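Lipoprotein, putative (Bacillus anthracis, PDB 4NOH) is of unknown function, a member of an uncharacterised lipoprotein family that may bind lipid. Local coordinates at residues A[59-64]-A[70-75]. Numbering follows the deposited sequence.
Sequences NMLKKV and EPIKAL
Glu70 and Lys63 form a hydrogen-bonded pair of an antiparallel β hairpin, strands 61-65 and 68-71, in a small three-stranded sheet whose third strand is 107-109. Glu70 N donates to Lys63 O at 2.8 Å. The return bond, Lys63 N to Glu70 O, is shorter at 2.7 Å but more bent, 148° at the hydrogen. The side chains of this pair share one face of the hairpin, and on the way out along that face Lys63 CB rests against the carbonyl oxygen of Glu70.

Pro71 faces Lys62 as the next, non-hydrogen-bonded pair. Its ring lies beside the extended lysine, both pointing the same way, and Lys62 CE passes 4.2 Å from Pro71 CG on its course to a salt bridge with Asp111. Pro71 also packs its CB against CB of Asn59, the residue that closes helix 49-57 in a Schellman motif.

Just past the strand end, Ile72 N donates to Leu61 O at 3.0 Å, nearly straight (163°). With chi1 at 68°, Ile72 CG1 sits between backbone N and carbonyl carbon and lies against that same Leu61 O at 3.5 Å; Ile72 CG1 and CD1 both pack on Leu61 CB at 4.0 Å. The two side chains also touch Val56 of helix 49-57, tying the base of the hairpin to that helix. Where the backbones begin to part, one water bridges them, donating to Ile72 O and, at 2.7 Å, to Leu61 O, which thereby accepts from both the water and Ile72 N. Beyond Ile72 the chain diverges from its partner, and the side chain of Lys73 folds back at its second torsion. Leu75 makes the last, looser approach, its CD1 standing 4.3 Å from Leu61 CD1.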
ATOM      1  N   ASN A  59     -11.089   0.215   1.647  1.00 20.71           N
ATOM      2  CA  ASN A  59     -10.833  -0.247   3.013  1.00 21.70           C
ATOM      3  C   ASN A  59      -9.463  -0.881   3.126  1.00 21.22           C
ATOM      4  O   ASN A  59      -9.267  -1.805   3.914  1.00 22.45           O
ATOM      5  CB  ASN A  59     -11.926  -1.220   3.509  1.00 25.47           C
ATOM      6  CG  ASN A  59     -13.258  -0.529   3.798  1.00 27.56           C
ATOM      7  OD1 ASN A  59     -13.461   0.625   3.473  1.00 30.62           O
ATOM      8  ND2 ASN A  59     -14.164  -1.251   4.431  1.00 33.68           N
HETATM    9  N   MSE A  60      -8.491  -0.360   2.369  1.00 18.46           N
HETATM   10  CA  MSE A  60      -7.161  -0.981   2.337  1.00 17.88           C
HETATM   11  C   MSE A  60      -6.120  -0.363   3.206  1.00 16.76           C
HETATM   12  O   MSE A  60      -5.046  -0.929   3.359  1.00 16.62           O
HETATM   13  CB  MSE A  60      -6.674  -1.103   0.876  1.00 20.07           C
HETATM   14  CG  MSE A  60      -7.212  -2.369   0.206  1.00 23.79           C
HETATM   15 SE   MSE A  60      -6.673  -4.065   1.140  1.00 27.10          SE
HETATM   16  CE  MSE A  60      -8.477  -4.608   1.634  1.00 24.24           C
ATOM     17  N   LEU A  61      -6.401   0.818   3.738  1.00 15.07           N
ATOM     18  CA  LEU A  61      -5.539   1.443   4.738  1.00 14.58           C
ATOM     19  C   LEU A  61      -6.150   1.098   6.071  1.00 15.00           C
ATOM     20  O   LEU A  61      -7.265   1.505   6.380  1.00 16.35           O
ATOM     21  CB  LEU A  61      -5.381   2.940   4.526  1.00 14.85           C
ATOM     22  CG  LEU A  61      -4.453   3.363   3.376  1.00 15.65           C
ATOM     23  CD1 LEU A  61      -4.609   4.836   3.115  1.00 15.94           C
ATOM     24  CD2 LEU A  61      -2.994   3.077   3.726  1.00 16.87           C
ATOM     25  N   LYS A  62      -5.413   0.379   6.895  1.00 14.43           N
ATOM     26  CA  LYS A  62      -5.966  -0.137   8.134  1.00 15.89           C
ATOM     27  C   LYS A  62      -5.137   0.198   9.360  1.00 16.49           C
ATOM     28  O   LYS A  62      -3.926   0.016   9.358  1.00 15.81           O
ATOM     29  CB  LYS A  62      -6.082  -1.680   8.030  1.00 16.90           C
ATOM     30  CG  LYS A  62      -6.852  -2.180   6.797  1.00 17.97           C
ATOM     31  CD  LYS A  62      -7.249  -3.638   6.900  1.00 18.98           C
ATOM     32  CE  LYS A  62      -8.034  -4.113   5.690  1.00 19.13           C
ATOM     33  NZ  LYS A  62      -8.545  -5.510   5.831  1.00 20.15           N
ATOM     34  N   LYS A  63      -5.808   0.671  10.406  1.00 18.67           N
ATOM     35  CA  LYS A  63      -5.141   0.992  11.647  1.00 20.87           C
ATOM     36  C   LYS A  63      -4.875  -0.308  12.378  1.00 21.14           C
ATOM     37  O   LYS A  63      -5.738  -1.197  12.425  1.00 22.42           O
ATOM     38  CB  LYS A  63      -6.011   1.889  12.527  1.00 25.61           C
ATOM     39  CG  LYS A  63      -5.326   2.303  13.827  1.00 28.03           C
ATOM     40  CD  LYS A  63      -6.272   2.962  14.838  1.00 32.71           C
ATOM     41  CE  LYS A  63      -7.277   3.901  14.198  1.00 35.67           C
ATOM     42  NZ  LYS A  63      -8.493   3.186  13.697  1.00 37.75           N
ATOM     43  N   VAL A  64      -3.688  -0.423  12.955  1.00 21.86           N
ATOM     44  CA  VAL A  64      -3.344  -1.590  13.740  1.00 23.11           C
ATOM     45  C   VAL A  64      -4.004  -1.433  15.120  1.00 24.67           C
ATOM     46  O   VAL A  64      -3.833  -0.411  15.764  1.00 25.27           O
ATOM     47  CB  VAL A  64      -1.817  -1.714  13.864  1.00 23.31           C
ATOM     48  CG1 VAL A  64      -1.450  -2.848  14.798  1.00 25.54           C
ATOM     49  CG2 VAL A  64      -1.188  -1.909  12.500  1.00 23.08           C
ATOM     50  N   GLU A  70      -8.154  -2.472  11.627  0.50 24.06           N
ATOM     51  CA  GLU A  70      -9.450  -1.849  11.382  0.50 24.64           C
ATOM     52  C   GLU A  70      -9.261  -0.770  10.314  0.50 22.73           C
ATOM     53  O   GLU A  70      -8.436   0.122  10.486  0.50 20.99           O
ATOM     54  CB  GLU A  70     -10.005  -1.210  12.662  0.50 26.50           C
ATOM     55  CG  GLU A  70     -10.322  -2.182  13.788  0.50 28.28           C
ATOM     56  CD  GLU A  70     -10.890  -1.496  15.021  0.50 30.09           C
ATOM     57  OE1 GLU A  70     -11.284  -0.305  14.931  0.50 30.15           O
ATOM     58  OE2 GLU A  70     -10.971  -2.154  16.084  0.50 31.40           O
ATOM     59  N   PRO A  71     -10.011  -0.861   9.202  1.00 22.59           N
ATOM     60  CA  PRO A  71      -9.878   0.127   8.144  1.00 21.62           C
ATOM     61  C   PRO A  71     -10.234   1.520   8.593  1.00 20.67           C
ATOM     62  O   PRO A  71     -11.254   1.718   9.295  1.00 22.16           O
ATOM     63  CB  PRO A  71     -10.877  -0.330   7.082  1.00 22.41           C
ATOM     64  CG  PRO A  71     -11.076  -1.771   7.345  1.00 24.00           C
ATOM     65  CD  PRO A  71     -10.922  -1.955   8.820  1.00 24.53           C
ATOM     66  N   ILE A  72      -9.387   2.469   8.194  1.00 19.25           N
ATOM     67  CA  ILE A  72      -9.666   3.863   8.450  1.00 19.80           C
ATOM     68  C   ILE A  72     -10.800   4.229   7.507  1.00 20.57           C
ATOM     69  O   ILE A  72     -10.940   3.667   6.416  1.00 20.40           O
ATOM     70  CB  ILE A  72      -8.431   4.783   8.353  1.00 18.67           C
ATOM     71  CG1 ILE A  72      -7.882   4.925   6.927  1.00 17.75           C
ATOM     72  CG2 ILE A  72      -7.380   4.323   9.333  1.00 19.74           C
ATOM     73  CD1 ILE A  72      -6.731   5.911   6.833  1.00 16.99           C
ATOM     74  N   LYS A  73     -11.619   5.177   7.948  1.00 22.52           N
ATOM     75  CA  LYS A  73     -12.804   5.593   7.208  1.00 23.84           C
ATOM     76  C   LYS A  73     -12.622   6.910   6.487  1.00 22.85           C
ATOM     77  O   LYS A  73     -13.401   7.253   5.607  1.00 26.65           O
ATOM     78  CB  LYS A  73     -14.002   5.637   8.161  1.00 27.12           C
ATOM     79  CG  LYS A  73     -14.314   4.279   8.767  1.00 30.31           C
ATOM     80  CD  LYS A  73     -14.474   3.248   7.642  1.00 33.95           C
ATOM     81  CE  LYS A  73     -14.745   1.834   8.134  1.00 38.27           C
ATOM     82  NZ  LYS A  73     -14.822   0.902   6.974  1.00 39.57           N
ATOM     83  N   ALA A  74     -11.579   7.637   6.850  1.00 20.60           N
ATOM     84  CA  ALA A  74     -11.276   8.902   6.207  1.00 19.85           C
ATOM     85  C   ALA A  74      -9.788   9.042   6.172  1.00 19.50           C
ATOM     86  O   ALA A  74      -9.084   8.528   7.036  1.00 21.28           O
ATOM     87  CB  ALA A  74     -11.879  10.053   6.985  1.00 21.80           C
ATOM     88  N   LEU A  75      -9.291   9.710   5.150  1.00 17.99           N
ATOM     89  CA  LEU A  75      -7.881   9.973   5.078  1.00 16.85           C
ATOM     90  C   LEU A  75      -7.662  11.268   5.829  1.00 18.19           C
ATOM     91  O   LEU A  75      -8.423  12.223   5.623  1.00 18.82           O
ATOM     92  CB  LEU A  75      -7.461  10.183   3.634  1.00 16.88           C
ATOM     93  CG  LEU A  75      -5.974  10.345   3.408  1.00 15.86           C
ATOM     94  CD1 LEU A  75      -5.246   9.032   3.665  1.00 15.30           C
ATOM     95  CD2 LEU A  75      -5.769  10.812   1.978  1.00 15.64           C
TER
HETATM   96  O   HOH W   1      -9.216   2.207   4.626  1.00 17.73           O